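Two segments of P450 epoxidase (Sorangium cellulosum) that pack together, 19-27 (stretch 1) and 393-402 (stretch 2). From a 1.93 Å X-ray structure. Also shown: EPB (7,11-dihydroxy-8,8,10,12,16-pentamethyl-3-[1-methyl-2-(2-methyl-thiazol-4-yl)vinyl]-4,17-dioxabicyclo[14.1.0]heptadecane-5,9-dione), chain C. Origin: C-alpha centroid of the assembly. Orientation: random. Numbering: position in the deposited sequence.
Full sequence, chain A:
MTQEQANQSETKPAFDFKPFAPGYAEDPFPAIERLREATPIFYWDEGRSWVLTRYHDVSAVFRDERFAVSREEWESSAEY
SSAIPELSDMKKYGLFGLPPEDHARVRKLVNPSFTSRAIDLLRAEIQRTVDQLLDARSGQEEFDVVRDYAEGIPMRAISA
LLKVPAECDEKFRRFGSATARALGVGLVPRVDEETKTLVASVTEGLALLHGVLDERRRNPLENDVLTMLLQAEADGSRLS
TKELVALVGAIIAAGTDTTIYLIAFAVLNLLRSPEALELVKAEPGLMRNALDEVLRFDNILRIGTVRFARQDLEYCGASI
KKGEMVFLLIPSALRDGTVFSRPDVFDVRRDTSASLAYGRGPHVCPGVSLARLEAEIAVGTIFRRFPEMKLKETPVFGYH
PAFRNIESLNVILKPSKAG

Stretch 1, residues 19-27: PFAPGYAED
Stretch 2, residues 393-402: ETPVFGYHPA

No hydrogen bond crosses this contact: residues 368 or more apart in sequence bury 443 Å² through packing alone, three aromatic residues contributing more than half of it. The nearest CA pairs are Phe20 CA to Tyr399 CA at 6.4 Å and Glu26 CA to Phe397 CA at 6.2 Å, so the numbering rises in one stretch as it falls in the other.

Stretch 1 makes a type II turn from Ala21 to Tyr24, closed by Tyr24 N to Ala21 O at 3.1 Å. Gly23 (phi/psi 91/-22) occupies the position where a CB would jam against the preceding carbonyl. Residues 24-26 then take helical angles, and Asp27 N reaches Gly23 O at 3.1 Å.

Stretch 2 is extended at Val396-Phe397. Phe397 (m, chi2 -93°) points toward stretch 1 and offers a ring face to Glu26, whose CA lies 3.8 Å from the centroid of the Phe397 ring in a CH-pi contact. Ala25 points its CB toward stretch 2, 3.9 Å from Phe397 CB and 4.0 Å from Gly398 O, and is buried there. Glu26 is extended (t, t), bringing Glu26 OE2 3.6 Å from Thr394 CG2.

At the other end, Tyr399 (m, chi2 103°) sets CE2 3.3 Å from Phe20 O and OH 3.7 Å from Pro22 CA. Buried Phe20 (m, chi2 97°) turns its ring edge to Pro401, CE2 3.9 Å from Pro401 CA. Beyond, Ala402 CB meets EPB O12 at 3.3 Å.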

ATOM      1  N   PRO A  19     -15.663   8.562   6.456  1.00 28.25           N
ATOM      2  CA  PRO A  19     -14.296   8.043   6.667  1.00 28.39           C
ATOM      3  C   PRO A  19     -13.231   9.135   6.933  1.00 29.57           C
ATOM      4  O   PRO A  19     -12.057   8.788   7.160  1.00 28.60           O
ATOM      5  CB  PRO A  19     -14.005   7.314   5.358  1.00 27.10           C
ATOM      6  CG  PRO A  19     -14.815   8.096   4.312  1.00 26.70           C
ATOM      7  CD  PRO A  19     -16.086   8.480   5.045  1.00 27.70           C
ATOM      8  N   PHE A  20     -13.621  10.415   6.893  1.00 29.61           N
ATOM      9  CA  PHE A  20     -12.714  11.510   7.272  1.00 31.42           C
ATOM     10  C   PHE A  20     -13.062  12.153   8.612  1.00 31.68           C
ATOM     11  O   PHE A  20     -12.412  13.111   9.037  1.00 31.33           O
ATOM     12  CB  PHE A  20     -12.614  12.579   6.166  1.00 31.71           C
ATOM     13  CG  PHE A  20     -12.048  12.046   4.890  1.00 32.95           C
ATOM     14  CD1 PHE A  20     -12.879  11.645   3.865  1.00 32.88           C
ATOM     15  CD2 PHE A  20     -10.681  11.880   4.747  1.00 33.61           C
ATOM     16  CE1 PHE A  20     -12.353  11.122   2.685  1.00 33.63           C
ATOM     17  CE2 PHE A  20     -10.155  11.348   3.582  1.00 34.48           C
ATOM     18  CZ  PHE A  20     -11.001  10.972   2.547  1.00 33.76           C
ATOM     19  N   ALA A  21     -14.060  11.607   9.293  1.00 33.13           N
ATOM     20  CA  ALA A  21     -14.401  12.061  10.638  1.00 33.31           C
ATOM     21  C   ALA A  21     -13.243  11.795  11.582  1.00 34.45           C
ATOM     22  O   ALA A  21     -12.562  10.766  11.468  1.00 34.65           O
ATOM     23  CB  ALA A  21     -15.644  11.355  11.143  1.00 34.49           C
ATOM     24  N   PRO A  22     -12.998  12.722  12.501  1.00 34.44           N
ATOM     25  CA  PRO A  22     -12.029  12.500  13.576  1.00 35.12           C
ATOM     26  C   PRO A  22     -12.356  11.196  14.268  1.00 35.19           C
ATOM     27  O   PRO A  22     -13.530  10.900  14.500  1.00 35.01           O
ATOM     28  CB  PRO A  22     -12.278  13.680  14.533  1.00 35.49           C
ATOM     29  CG  PRO A  22     -12.873  14.742  13.673  1.00 35.42           C
ATOM     30  CD  PRO A  22     -13.608  14.066  12.552  1.00 35.60           C
ATOM     31  N   GLY A  23     -11.330  10.408  14.579  1.00 35.75           N
ATOM     32  CA  GLY A  23     -11.543   9.114  15.187  1.00 34.54           C
ATOM     33  C   GLY A  23     -11.684   7.923  14.251  1.00 34.28           C
ATOM     34  O   GLY A  23     -11.465   6.789  14.688  1.00 34.18           O
ATOM     35  N   TYR A  24     -12.052   8.158  12.986  1.00 32.64           N
ATOM     36  CA  TYR A  24     -12.337   7.059  12.067  1.00 32.16           C
ATOM     37  C   TYR A  24     -11.082   6.250  11.774  1.00 31.72           C
ATOM     38  O   TYR A  24     -11.082   5.031  11.922  1.00 31.51           O
ATOM     39  CB  TYR A  24     -12.992   7.545  10.767  1.00 30.34           C
ATOM     40  CG  TYR A  24     -13.212   6.468   9.713  1.00 29.22           C
ATOM     41  CD1 TYR A  24     -14.452   5.833   9.577  1.00 28.67           C
ATOM     42  CD2 TYR A  24     -12.193   6.100   8.839  1.00 28.33           C
ATOM     43  CE1 TYR A  24     -14.657   4.862   8.608  1.00 28.55           C
ATOM     44  CE2 TYR A  24     -12.386   5.140   7.873  1.00 28.06           C
ATOM     45  CZ  TYR A  24     -13.614   4.519   7.754  1.00 28.94           C
ATOM     46  OH  TYR A  24     -13.797   3.556   6.787  1.00 29.02           O
ATOM     47  N   ALA A  25     -10.015   6.929  11.370  1.00 31.14           N
ATOM     48  CA  ALA A  25      -8.730   6.245  11.140  1.00 31.47           C
ATOM     49  C   ALA A  25      -8.323   5.393  12.349  1.00 31.72           C
ATOM     50  O   ALA A  25      -7.971   4.225  12.199  1.00 30.51           O
ATOM     51  CB  ALA A  25      -7.643   7.238  10.795  1.00 29.42           C
ATOM     52  N   GLU A  26      -8.374   5.981  13.545  1.00 33.43           N
ATOM     53  CA  GLU A  26      -8.025   5.262  14.771  1.00 35.65           C
ATOM     54  C   GLU A  26      -8.833   3.975  14.983  1.00 35.02           C
ATOM     55  O   GLU A  26      -8.294   2.962  15.444  1.00 35.35           O
ATOM     56  CB  GLU A  26      -8.169   6.162  16.007  1.00 39.02           C
ATOM     57  CG  GLU A  26      -7.817   5.468  17.319  1.00 42.21           C
ATOM     58  CD  GLU A  26      -7.992   6.367  18.536  1.00 45.31           C
ATOM     59  OE1 GLU A  26      -8.862   7.277  18.508  1.00 46.64           O
ATOM     60  OE2 GLU A  26      -7.259   6.165  19.531  1.00 46.60           O
ATOM     61  N   ASP A  27     -10.116   4.015  14.655  1.00 33.36           N
ATOM     62  CA  ASP A  27     -10.979   2.858  14.866  1.00 33.86           C
ATOM     63  C   ASP A  27     -12.258   2.975  14.039  1.00 32.11           C
ATOM     64  O   ASP A  27     -13.286   3.469  14.513  1.00 31.87           O
ATOM     65  CB  ASP A  27     -11.312   2.720  16.354  1.00 35.21           C
ATOM     66  CG  ASP A  27     -12.127   1.483  16.658  1.00 37.55           C
ATOM     67  OD1 ASP A  27     -12.243   0.593  15.775  1.00 37.02           O
ATOM     68  OD2 ASP A  27     -12.700   1.321  17.761  1.00 38.73           O
ATOM     69  N   GLU A 393       2.101   6.157  24.767  1.00 55.41           N
ATOM     70  CA  GLU A 393       0.803   6.814  24.746  1.00 55.52           C
ATOM     71  C   GLU A 393       0.130   6.593  23.396  1.00 53.81           C
ATOM     72  O   GLU A 393       0.769   6.128  22.449  1.00 53.83           O
ATOM     73  CB  GLU A 393       0.948   8.307  25.055  1.00 57.51           C
ATOM     74  CG  GLU A 393       0.865   9.220  23.845  1.00 59.82           C
ATOM     75  CD  GLU A 393       2.205   9.421  23.173  1.00 60.86           C
ATOM     76  OE1 GLU A 393       3.136   9.935  23.831  1.00 61.58           O
ATOM     77  OE2 GLU A 393       2.321   9.065  21.982  1.00 61.83           O
ATOM     78  N   THR A 394      -1.156   6.920  23.320  1.00 51.02           N
ATOM     79  CA  THR A 394      -1.961   6.652  22.131  1.00 48.64           C
ATOM     80  C   THR A 394      -1.320   7.180  20.851  1.00 45.96           C
ATOM     81  O   THR A 394      -0.886   8.336  20.786  1.00 45.97           O
ATOM     82  CB  THR A 394      -3.377   7.251  22.290  1.00 49.20           C
ATOM     83  OG1 THR A 394      -3.726   7.300  23.681  1.00 49.99           O
ATOM     84  CG2 THR A 394      -4.419   6.311  21.706  1.00 49.40           C
ATOM     85  N   PRO A 395      -1.257   6.331  19.832  1.00 43.23           N
ATOM     86  CA  PRO A 395      -0.753   6.755  18.525  1.00 40.99           C
ATOM     87  C   PRO A 395      -1.607   7.877  17.949  1.00 37.73           C
ATOM     88  O   PRO A 395      -2.805   7.947  18.204  1.00 36.66           O
ATOM     89  CB  PRO A 395      -0.888   5.496  17.660  1.00 41.44           C
ATOM     90  CG  PRO A 395      -1.852   4.618  18.389  1.00 42.46           C
ATOM     91  CD  PRO A 395      -1.659   4.913  19.849  1.00 43.05           C
ATOM     92  N   VAL A 396      -0.982   8.753  17.182  1.00 35.41           N
ATOM     93  CA  VAL A 396      -1.712   9.825  16.505  1.00 33.80           C
ATOM     94  C   VAL A 396      -1.986   9.447  15.039  1.00 32.06           C
ATOM     95  O   VAL A 396      -1.079   9.004  14.324  1.00 31.40           O
ATOM     96  CB  VAL A 396      -0.918  11.159  16.601  1.00 34.45           C
ATOM     97  CG1 VAL A 396      -1.587  12.282  15.791  1.00 33.74           C
ATOM     98  CG2 VAL A 396      -0.734  11.559  18.079  1.00 35.15           C
ATOM     99  N   PHE A 397      -3.236   9.620  14.603  1.00 31.18           N
ATOM    100  CA  PHE A 397      -3.639   9.294  13.235  1.00 30.77           C
ATOM    101  C   PHE A 397      -3.911  10.583  12.453  1.00 30.71           C
ATOM    102  O   PHE A 397      -4.208  11.624  13.058  1.00 30.22           O
ATOM    103  CB  PHE A 397      -4.882   8.394  13.244  1.00 31.01           C
ATOM    104  CG  PHE A 397      -4.602   6.963  13.671  1.00 32.02           C
ATOM    105  CD1 PHE A 397      -4.319   5.988  12.729  1.00 32.19           C
ATOM    106  CD2 PHE A 397      -4.609   6.609  15.005  1.00 33.24           C
ATOM    107  CE1 PHE A 397      -4.038   4.676  13.116  1.00 32.57           C
ATOM    108  CE2 PHE A 397      -4.337   5.301  15.402  1.00 33.98           C
ATOM    109  CZ  PHE A 397      -4.055   4.335  14.457  1.00 33.40           C
ATOM    110  N   GLY A 398      -3.825  10.517  11.122  1.00 28.45           N
ATOM    111  CA  GLY A 398      -4.087  11.682  10.285  1.00 28.15           C
ATOM    112  C   GLY A 398      -5.266  11.507   9.351  1.00 28.25           C
ATOM    113  O   GLY A 398      -6.174  10.720   9.638  1.00 28.97           O
ATOM    114  N   TYR A 399      -5.237  12.214   8.225  1.00 28.03           N
ATOM    115  CA  TYR A 399      -6.350  12.242   7.271  1.00 29.19           C
ATOM    116  C   TYR A 399      -5.897  11.981   5.828  1.00 28.79           C
ATOM    117  O   TYR A 399      -6.430  12.576   4.883  1.00 29.38           O
ATOM    118  CB  TYR A 399      -7.062  13.605   7.324  1.00 30.26           C
ATOM    119  CG  TYR A 399      -7.662  13.937   8.663  1.00 32.09           C
ATOM    120  CD1 TYR A 399      -7.038  14.835   9.530  1.00 33.52           C
ATOM    121  CD2 TYR A 399      -8.848  13.360   9.066  1.00 33.09           C
ATOM    122  CE1 TYR A 399      -7.588  15.133  10.764  1.00 34.57           C
ATOM    123  CE2 TYR A 399      -9.403  13.650  10.298  1.00 34.31           C
ATOM    124  CZ  TYR A 399      -8.780  14.539  11.131  1.00 35.70           C
ATOM    125  OH  TYR A 399      -9.355  14.811  12.347  1.00 37.50           O
ATOM    126  N   HIS A 400      -4.896  11.129   5.651  1.00 27.32           N
ATOM    127  CA  HIS A 400      -4.481  10.692   4.314  1.00 26.10           C
ATOM    128  C   HIS A 400      -5.696  10.135   3.558  1.00 26.82           C
ATOM    129  O   HIS A 400      -6.485   9.375   4.124  1.00 27.79           O
ATOM    130  CB  HIS A 400      -3.381   9.620   4.437  1.00 25.30           C
ATOM    131  CG  HIS A 400      -2.713   9.279   3.145  1.00 25.30           C
ATOM    132  ND1 HIS A 400      -3.374   8.658   2.111  1.00 24.33           N
ATOM    133  CD2 HIS A 400      -1.439   9.468   2.719  1.00 25.62           C
ATOM    134  CE1 HIS A 400      -2.540   8.475   1.103  1.00 25.07           C
ATOM    135  NE2 HIS A 400      -1.363   8.967   1.443  1.00 25.07           N
ATOM    136  N   PRO A 401      -5.866  10.521   2.299  1.00 28.29           N
ATOM    137  CA  PRO A 401      -7.053  10.120   1.533  1.00 28.86           C
ATOM    138  C   PRO A 401      -7.175   8.616   1.314  1.00 28.96           C
ATOM    139  O   PRO A 401      -8.292   8.130   1.083  1.00 29.39           O
ATOM    140  CB  PRO A 401      -6.862  10.820   0.183  1.00 29.06           C
ATOM    141  CG  PRO A 401      -5.410  11.122   0.102  1.00 29.31           C
ATOM    142  CD  PRO A 401      -4.974  11.397   1.518  1.00 28.57           C
ATOM    143  N   ALA A 402      -6.059   7.892   1.385  1.00 27.81           N
ATOM    144  CA  ALA A 402      -6.095   6.447   1.135  1.00 28.37           C
ATOM    145  C   ALA A 402      -5.835   5.579   2.366  1.00 27.48           C
ATOM    146  O   ALA A 402      -6.263   4.430   2.420  1.00 29.03           O
ATOM    147  CB  ALA A 402      -5.095   6.076   0.011  1.00 28.51           C
TER
HETATM  148  O16 EPB C 450      -1.202   4.907  -2.330  1.00 39.29           O
HETATM  149  C51 EPB C 450      -3.188   0.739  -0.955  1.00 47.23           C
HETATM  150  O41 EPB C 450      -1.284  -0.273  -2.557  1.00 46.31           O
HETATM  151  C5  EPB C 450      -2.486   0.409  -2.222  1.00 45.76           C
HETATM  152  C4  EPB C 450      -1.201   1.110  -2.920  1.00 45.50           C
HETATM  153  C16 EPB C 450      -2.063   4.740  -3.113  1.00 38.25           C
HETATM  154  O1  EPB C 450      -2.035   3.853  -4.178  1.00 42.15           O
HETATM  155  C2  EPB C 450      -0.802   2.981  -4.508  1.00 42.04           C
HETATM  156  C3  EPB C 450      -1.214   1.468  -4.311  1.00 43.61           C
HETATM  157  C20 EPB C 450      -0.535   3.356  -6.022  1.00 42.54           C
HETATM  158  C21 EPB C 450       0.015   4.768  -6.153  1.00 43.31           C
HETATM  159  C22 EPB C 450      -0.761   2.498  -7.057  1.00 41.20           C
HETATM  160  C23 EPB C 450      -0.628   2.639  -8.508  1.00 41.08           C
HETATM  161  N26 EPB C 450      -0.906   3.864  -9.090  1.00 41.15           N
HETATM  162  C25 EPB C 450      -0.756   3.812 -10.439  1.00 42.33           C
HETATM  163  C27 EPB C 450      -0.987   5.037 -11.235  1.00 44.15           C
HETATM  164  C24 EPB C 450      -0.314   1.675  -9.390  1.00 38.84           C
HETATM  165  S1  EPB C 450      -0.321   2.293 -10.987  1.00 42.62           S
HETATM  166  C15 EPB C 450      -3.383   5.546  -3.014  1.00 37.33           C
HETATM  167  C14 EPB C 450      -3.947   6.116  -4.393  1.00 35.55           C
HETATM  168  O14 EPB C 450      -2.839   6.818  -4.931  1.00 37.02           O
HETATM  169  C13 EPB C 450      -5.333   6.967  -4.314  1.00 35.01           C
HETATM  170  C29 EPB C 450      -5.077   8.246  -3.442  1.00 33.41           C
HETATM  171  C30 EPB C 450      -5.699   7.491  -5.700  1.00 35.56           C
HETATM  172  C12 EPB C 450      -6.535   6.115  -3.613  1.00 34.19           C
HETATM  173  O12 EPB C 450      -7.090   6.528  -2.546  1.00 33.56           O
HETATM  174  C11 EPB C 450      -7.107   4.745  -4.151  1.00 33.12           C
HETATM  175  C28 EPB C 450      -8.642   4.941  -4.164  1.00 33.70           C
HETATM  176  C10 EPB C 450      -6.327   3.644  -3.498  1.00 35.09           C
HETATM  177  O10 EPB C 450      -6.708   3.525  -2.091  1.00 33.74           O
HETATM  178  C9  EPB C 450      -6.652   2.376  -4.262  1.00 36.22           C
HETATM  179  C91 EPB C 450      -6.170   2.504  -5.629  1.00 34.88           C
HETATM  180  C8  EPB C 450      -5.916   1.158  -3.822  1.00 40.63           C
HETATM  181  C7  EPB C 450      -4.814   1.374  -2.706  1.00 43.73           C
HETATM  182  C6  EPB C 450      -3.532   0.757  -3.483  1.00 45.84           C